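Local coordinates for exopolygalacturonate lyase (Vibrio vulnificus, PDB 5A29), which probably cleaves pectate by beta-elimination as a polysaccharide lyase of family 2, and carries a manganese ion at its metal site, at residues N125-W130 against S151-K156; M193-S198 against I234-D239. One frame throughout, in Å; residues are numbered along the deposited sequence.

Interaction 1: N125-W130 against S151-K156; sequences NGLFYW and SVHELK. With MN (manganese (II) ion), chain C; SRT (S,R meso-tartaric acid), chain R; EDO (1,2-ethanediol), chain E.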
loop_
_atom_site.group_PDB
_atom_site.type_symbol
_atom_site.label_atom_id
_atom_site.label_comp_id
_atom_site.label_asym_id
_atom_site.label_seq_id
_atom_site.Cartn_x
_atom_site.Cartn_y
_atom_site.Cartn_z
ATOM N N ASN A 125 23.164 -10.923 -2.705
ATOM C CA ASN A 125 22.124 -11.959 -2.478
ATOM C C ASN A 125 20.842 -11.763 -3.292
ATOM O O ASN A 125 19.948 -12.626 -3.295
ATOM C CB ASN A 125 21.841 -12.149 -0.986
ATOM C CG ASN A 125 21.078 -10.980 -0.345
ATOM O OD1 ASN A 125 20.804 -9.942 -0.991
ATOM N ND2 ASN A 125 20.726 -11.149 0.960
ATOM N N GLY A 126 20.790 -10.649 -4.033
ATOM C CA GLY A 126 19.673 -10.385 -4.958
ATOM C C GLY A 126 18.704 -9.311 -4.417
ATOM O O GLY A 126 17.865 -8.837 -5.168
ATOM N N LEU A 127 18.872 -8.899 -3.163
ATOM C CA LEU A 127 18.033 -7.836 -2.553
ATOM C C LEU A 127 18.456 -6.444 -3.060
ATOM O O LEU A 127 19.644 -6.091 -3.045
ATOM C CB LEU A 127 18.127 -7.846 -1.033
ATOM C CG LEU A 127 17.471 -9.057 -0.300
ATOM C CD1 LEU A 127 17.737 -8.977 1.194
ATOM C CD2 LEU A 127 15.983 -9.147 -0.657
ATOM N N PHE A 128 17.473 -5.613 -3.409
ATOM C CA PHE A 128 17.771 -4.228 -3.769
ATOM C C PHE A 128 18.177 -3.445 -2.559
ATOM O O PHE A 128 17.557 -3.550 -1.443
ATOM C CB PHE A 128 16.524 -3.529 -4.413
ATOM C CG PHE A 128 16.046 -4.156 -5.683
ATOM C CD1 PHE A 128 16.758 -5.173 -6.313
ATOM C CD2 PHE A 128 14.882 -3.675 -6.309
ATOM C CE1 PHE A 128 16.299 -5.740 -7.491
ATOM C CE2 PHE A 128 14.418 -4.225 -7.495
ATOM C CZ PHE A 128 15.136 -5.264 -8.102
ATOM N N TYR A 129 19.048 -2.457 -2.782
ATOM C CA TYR A 129 19.269 -1.431 -1.759
ATOM C C TYR A 129 18.207 -0.326 -1.794
ATOM O O TYR A 129 18.401 0.711 -2.445
ATOM C CB TYR A 129 20.654 -0.783 -1.873
ATOM C CG TYR A 129 21.812 -1.809 -1.688
ATOM C CD1 TYR A 129 21.937 -2.517 -0.490
ATOM C CD2 TYR A 129 22.766 -2.026 -2.705
ATOM C CE1 TYR A 129 22.977 -3.450 -0.306
ATOM C CE2 TYR A 129 23.821 -2.960 -2.533
ATOM C CZ TYR A 129 23.912 -3.642 -1.323
ATOM O OH TYR A 129 24.923 -4.545 -1.081
ATOM N N TRP A 130 17.152 -0.494 -1.008
ATOM C CA TRP A 130 15.984 0.410 -1.031
ATOM C C TRP A 130 15.128 0.083 0.194
ATOM O O TRP A 130 15.517 -0.764 1.038
ATOM C CB TRP A 130 15.184 0.236 -2.353
ATOM C CG TRP A 130 14.425 -1.085 -2.462
ATOM C CD1 TRP A 130 14.479 -2.158 -1.577
ATOM C CD2 TRP A 130 13.537 -1.475 -3.497
ATOM N NE1 TRP A 130 13.605 -3.146 -1.994
ATOM C CE2 TRP A 130 13.070 -2.789 -3.195
ATOM C CE3 TRP A 130 13.065 -0.844 -4.658
ATOM C CZ2 TRP A 130 12.155 -3.452 -3.993
ATOM C CZ3 TRP A 130 12.186 -1.533 -5.476
ATOM C CH2 TRP A 130 11.724 -2.818 -5.133
ATOM N N SER A 151 20.949 -1.528 9.020
ATOM C CA SER A 151 20.999 -1.464 7.589
ATOM C C SER A 151 20.424 -2.743 6.967
ATOM O O SER A 151 21.165 -3.705 6.677
ATOM C CB SER A 151 22.445 -1.220 7.135
ATOM O OG SER A 151 22.741 0.103 7.530
ATOM N N VAL A 152 19.098 -2.752 6.769
ATOM C CA VAL A 152 18.408 -3.959 6.424
ATOM C C VAL A 152 17.409 -3.653 5.298
ATOM O O VAL A 152 17.158 -2.473 5.021
ATOM C CB VAL A 152 17.670 -4.531 7.644
ATOM C CG1 VAL A 152 18.727 -4.934 8.692
ATOM C CG2 VAL A 152 16.652 -3.520 8.236
ATOM N N HIS A 153 16.888 -4.704 4.655
ATOM C CA HIS A 153 15.849 -4.586 3.618
ATOM C C HIS A 153 14.480 -4.653 4.286
ATOM O O HIS A 153 14.158 -5.705 4.892
ATOM C CB HIS A 153 16.014 -5.770 2.654
ATOM C CG HIS A 153 14.954 -5.863 1.597
ATOM N ND1 HIS A 153 13.813 -6.628 1.727
ATOM C CD2 HIS A 153 14.888 -5.296 0.360
ATOM C CE1 HIS A 153 13.069 -6.499 0.636
ATOM N NE2 HIS A 153 13.717 -5.716 -0.221
ATOM N N GLU A 154 13.672 -3.570 4.204
ATOM C CA GLU A 154 12.349 -3.553 4.805
ATOM C C GLU A 154 11.297 -3.029 3.774
ATOM O O GLU A 154 11.457 -1.917 3.264
ATOM C CB GLU A 154 12.322 -2.618 6.003
ATOM C CG GLU A 154 10.924 -2.367 6.610
ATOM C CD GLU A 154 10.963 -1.563 7.889
ATOM O OE1 GLU A 154 11.508 -2.082 8.910
ATOM O OE2 GLU A 154 10.391 -0.389 7.988
ATOM N N LEU A 155 10.241 -3.794 3.556
ATOM C CA LEU A 155 9.050 -3.358 2.808
ATOM C C LEU A 155 7.814 -3.489 3.691
ATOM O O LEU A 155 7.788 -4.242 4.704
ATOM C CB LEU A 155 8.854 -4.204 1.550
ATOM C CG LEU A 155 9.973 -4.265 0.495
ATOM C CD1 LEU A 155 9.423 -4.984 -0.706
ATOM C CD2 LEU A 155 10.373 -2.846 0.145
ATOM N N LYS A 156 6.777 -2.747 3.323
ATOM C CA LYS A 156 5.537 -2.764 4.070
ATOM C C LYS A 156 4.437 -2.241 3.143
ATOM O O LYS A 156 4.252 -1.017 3.062
ATOM C CB LYS A 156 5.646 -1.865 5.325
ATOM C CG LYS A 156 4.444 -1.931 6.283
ATOM C CD LYS A 156 4.556 -0.792 7.325
ATOM C CE LYS A 156 3.336 -0.716 8.249
ATOM N NZ LYS A 156 3.498 0.294 9.370
HETATM MN MN MN C . 11.830 -1.433 10.761
HETATM O O1 SRT R . 1.974 2.374 9.211
HETATM O O11 SRT R . 1.855 1.992 7.083
HETATM C C1 SRT R . 1.424 2.544 8.115
HETATM C C2 SRT R . 0.164 3.391 8.110
HETATM O O2 SRT R . 0.345 4.774 7.886
HETATM C C3 SRT R . -0.891 2.750 7.213
HETATM O O3 SRT R . -1.219 1.567 7.965
HETATM C C4 SRT R . -2.027 3.717 6.966
HETATM O O4 SRT R . -1.934 4.337 5.886
HETATM O O41 SRT R . -2.939 3.951 7.830
HETATM C C1 EDO E . 7.749 -9.004 4.300
HETATM O O1 EDO E . 6.848 -8.289 3.427
HETATM C C2 EDO E . 8.079 -7.984 5.380
HETATM O O2 EDO E . 8.919 -6.929 4.797
HETATM O O HOH W 1 15.183 -1.145 3.592
HETATM O O HOH W 2 10.529 0.398 10.500
#
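Leu127 and Trp130 meet the imidazole of His153, one over a face and the other at the rim. Leu127 CD2 stands 4.0 Å from the centroid of the His153 ring and only 1° off its normal, a CH-pi contact centred on one face, while Leu127 CD1 rests against His153 CB. The imidazole is brought there by a first torsion that sets CG opposite the backbone N (chi1 175°). Two residues on from His153, Leu155 CD2 packs 4.3 Å from Trp130 CE2.

As an aromatic pair, Trp130 and His153 lie side by side and meet rim to rim, the centroids of the indole five-membered ring and the imidazole 5.1 Å apart and the planes at 29°, so neither ring stacks on the other. Within 125-130, Phe128 CD2 covers one face of the indole near its rim.

Among polar links, water 1 gives hydrogen bonds to Trp130 O (2.6 Å) and Val152 O and takes one from Glu154 N, bridging the two backbones. Both imidazole nitrogens have further partners, ND1 with His184 and NE2 with Tyr176. The loop joined in this way carries site residues: Glu154 OE1 binds manganese at 2.0 Å, its OE2 accepts from water 2, and Lys156 NZ donates a hydrogen bond to O1 of a bound meso-tartrate at 2.6 Å.

Both segments are loops, one between helix 105-120 and strand 135-137, the other between strand 143-144 and helix 162-168; helix 170-184 packs against Leu127 and Leu155, and helix 234-250 against Leu155 and Lys156.

Interaction 2: M193-S198 against I234-D239; sequences MGRHGS and INAGSD. With MN (manganese (II) ion), chain C; SRT (S,R meso-tartaric acid), chain D; EDO (1,2-ethanediol), chain G; EDO (1,2-ethanediol), chain E.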
loop_
_atom_site.group_PDB
_atom_site.type_symbol
_atom_site.label_atom_id
_atom_site.label_comp_id
_atom_site.label_asym_id
_atom_site.label_seq_id
_atom_site.Cartn_x
_atom_site.Cartn_y
_atom_site.Cartn_z
ATOM N N MET A 193 7.137 -14.051 9.432
ATOM C CA MET A 193 7.870 -13.193 8.456
ATOM C C MET A 193 8.564 -12.092 9.207
ATOM O O MET A 193 7.909 -11.393 9.975
ATOM C CB MET A 193 6.832 -12.526 7.509
ATOM C CG MET A 193 6.185 -13.655 6.691
ATOM S SD MET A 193 4.702 -13.133 5.750
ATOM C CE MET A 193 3.391 -13.131 6.968
ATOM N N GLY A 194 9.870 -11.967 9.005
ATOM C CA GLY A 194 10.646 -10.913 9.661
ATOM C C GLY A 194 10.442 -9.655 8.799
ATOM O O GLY A 194 10.190 -9.747 7.609
ATOM N N ARG A 195 10.507 -8.499 9.420
ATOM C CA ARG A 195 10.418 -7.217 8.701
ATOM C C ARG A 195 11.788 -6.788 8.219
ATOM O O ARG A 195 11.903 -6.017 7.292
ATOM C CB ARG A 195 9.913 -6.149 9.686
ATOM C CG ARG A 195 9.525 -4.831 8.991
ATOM C CD ARG A 195 8.353 -5.040 8.015
ATOM N NE ARG A 195 7.121 -5.407 8.745
ATOM C CZ ARG A 195 5.921 -5.484 8.148
ATOM N NH1 ARG A 195 5.817 -5.191 6.829
ATOM N NH2 ARG A 195 4.846 -5.756 8.871
ATOM N N HIS A 196 12.847 -7.215 8.907
ATOM C CA HIS A 196 14.159 -6.642 8.634
ATOM C C HIS A 196 15.046 -7.634 7.925
ATOM O O HIS A 196 15.718 -8.429 8.577
ATOM C CB HIS A 196 14.793 -6.193 9.937
ATOM C CG HIS A 196 14.132 -5.006 10.530
ATOM N ND1 HIS A 196 14.279 -4.646 11.850
ATOM C CD2 HIS A 196 13.268 -4.109 9.982
ATOM C CE1 HIS A 196 13.572 -3.539 12.079
ATOM N NE2 HIS A 196 12.968 -3.192 10.954
ATOM N N GLY A 197 15.029 -7.638 6.596
ATOM C CA GLY A 197 15.715 -8.675 5.822
ATOM C C GLY A 197 17.217 -8.421 5.737
ATOM O O GLY A 197 17.689 -7.232 5.580
ATOM N N SER A 198 18.005 -9.493 5.886
ATOM C CA SER A 198 19.455 -9.276 5.971
ATOM C C SER A 198 20.109 -9.213 4.589
ATOM O O SER A 198 19.871 -10.097 3.755
ATOM C CB SER A 198 20.157 -10.426 6.756
ATOM O OG SER A 198 21.547 -10.147 6.667
ATOM N N ILE A 234 -0.892 -9.072 7.875
ATOM C CA ILE A 234 -1.211 -8.975 6.439
ATOM C C ILE A 234 -0.416 -7.833 5.793
ATOM O O ILE A 234 -0.177 -7.879 4.588
ATOM C CB ILE A 234 -2.736 -8.882 6.240
ATOM C CG1 ILE A 234 -3.133 -9.005 4.730
ATOM C CG2 ILE A 234 -3.319 -7.492 6.728
ATOM C CD1 ILE A 234 -2.787 -10.292 4.010
ATOM N N ASN A 235 0.091 -6.866 6.589
ATOM C CA ASN A 235 0.941 -5.815 5.981
ATOM C C ASN A 235 2.395 -6.250 5.845
ATOM O O ASN A 235 3.227 -5.443 5.481
ATOM C CB ASN A 235 0.792 -4.441 6.685
ATOM C CG ASN A 235 1.472 -4.407 8.068
ATOM O OD1 ASN A 235 1.999 -5.444 8.557
ATOM N ND2 ASN A 235 1.541 -3.209 8.665
ATOM N N ALA A 236 2.667 -7.560 6.046
ATOM C CA ALA A 236 3.927 -8.217 5.628
ATOM C C ALA A 236 3.549 -9.271 4.585
ATOM O O ALA A 236 4.261 -9.472 3.624
ATOM C CB ALA A 236 4.564 -8.958 6.833
ATOM N N GLY A 237 2.450 -9.998 4.830
ATOM C CA GLY A 237 2.122 -11.159 4.015
ATOM C C GLY A 237 1.744 -10.677 2.594
ATOM O O GLY A 237 2.052 -11.346 1.609
ATOM N N SER A 238 1.092 -9.500 2.486
ATOM C CA SER A 238 0.475 -9.089 1.224
ATOM C C SER A 238 1.607 -8.883 0.165
ATOM O O SER A 238 1.460 -9.314 -0.979
ATOM C CB SER A 238 -0.383 -7.760 1.436
ATOM O OG SER A 238 -1.050 -7.464 0.178
ATOM N N ASP A 239 2.728 -8.233 0.497
ATOM C CA ASP A 239 3.811 -8.020 -0.530
ATOM C C ASP A 239 4.402 -9.381 -0.922
ATOM O O ASP A 239 4.819 -9.586 -2.051
ATOM C CB ASP A 239 4.974 -7.238 0.083
ATOM C CG ASP A 239 4.995 -5.736 -0.329
ATOM O OD1 ASP A 239 4.833 -5.363 -1.530
ATOM O OD2 ASP A 239 5.270 -4.949 0.563
HETATM MN MN MN C . 11.830 -1.433 10.761
HETATM O O1 SRT D . -6.116 -10.110 5.472
HETATM O O11 SRT D . -7.760 -11.434 5.993
HETATM C C1 SRT D . -7.082 -10.836 5.147
HETATM C C2 SRT D . -7.253 -11.024 3.652
HETATM O O2 SRT D . -6.880 -12.349 3.508
HETATM C C3 SRT D . -8.603 -10.849 2.917
HETATM O O3 SRT D . -9.703 -10.672 3.778
HETATM C C4 SRT D . -8.693 -9.736 1.888
HETATM O O4 SRT D . -9.349 -10.093 0.871
HETATM O O41 SRT D . -8.127 -8.596 2.057
HETATM C C1 EDO G . 13.111 -8.945 12.167
HETATM O O1 EDO G . 13.343 -9.396 10.813
HETATM C C2 EDO G . 11.924 -7.980 12.297
HETATM O O2 EDO G . 10.637 -8.658 12.434
HETATM C C1 EDO E . 7.749 -9.004 4.300
HETATM O O1 EDO E . 6.848 -8.289 3.427
HETATM C C2 EDO E . 8.079 -7.984 5.380
HETATM O O2 EDO E . 8.919 -6.929 4.797
HETATM O O HOH W 2 10.529 0.398 10.500
#
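A bidentate arginine contact, backed by methionine packing, fastens the loop 193-198 to the first turn of helix 234-250. The loop follows helix 170-184 and precedes strand 227-228, and the contact is largely buried. Arg195 supplies the polar half. Its NH1 donates to Asn235 O at 2.9 Å with an almost straight N-H...O angle of 177°, and its NH2 donates to Asn235 OD1, also at 2.9 Å but more bent, at 147°. One end of the guanidinium therefore holds both a backbone and a side-chain oxygen of a single residue. Asn235 O lies nearly in the guanidinium plane, whereas the amide plane stands 89° to it, and both nitrogens approach their oxygens from above the carbonyl planes. Bends at the second and third torsions of Arg195 curl the chain so that Ala236 CB comes over one face of the group.

The partner is the N-terminal turn of an alpha-helix, confirmed by the Ser238 N to Ile234 O bond, and the loop that holds it carries a manganese ligand; the arginine contact thus ties the metal-site loop to the helical scaffold of this lyase.

The apolar half uses the next two residues of the same turn. Met193 SD sits 3.7 Å from Gly237 CA, its CE close by, and Met193 CB meets Ala236 CB at 4.3 Å. Tyr270 of helix 259-272 touches Met193 as well. His196, next to Arg195 in the chain, binds manganese through NE2 at 2.1 Å, while Ile234, whose side chain starts off away from the loop, borders another meso-tartrate, with CG1 3.3 Å from its O1.

Interaction 1 closes along the chain before interaction 2 opens, yet their centres lie only 11 Å apart and the two are joined directly. The loops 151-156 and 193-198 run alongside one another: His153 O is 2.7 Å from Gly197 N and Leu155 O is 3.0 Å from Arg195 NH1, both probable hydrogen bonds. Between these two links the segments converge on the metal, where Glu154 from interaction 1 and His196 from interaction 2 bind the same manganese, together with His133, the shared water 2 and two side chains of a bound peptide. Farther along, Lys156 CE packs 3.1 Å from Asn235 ND2, which brings the tartrate-binding lysine up against helix 234-250.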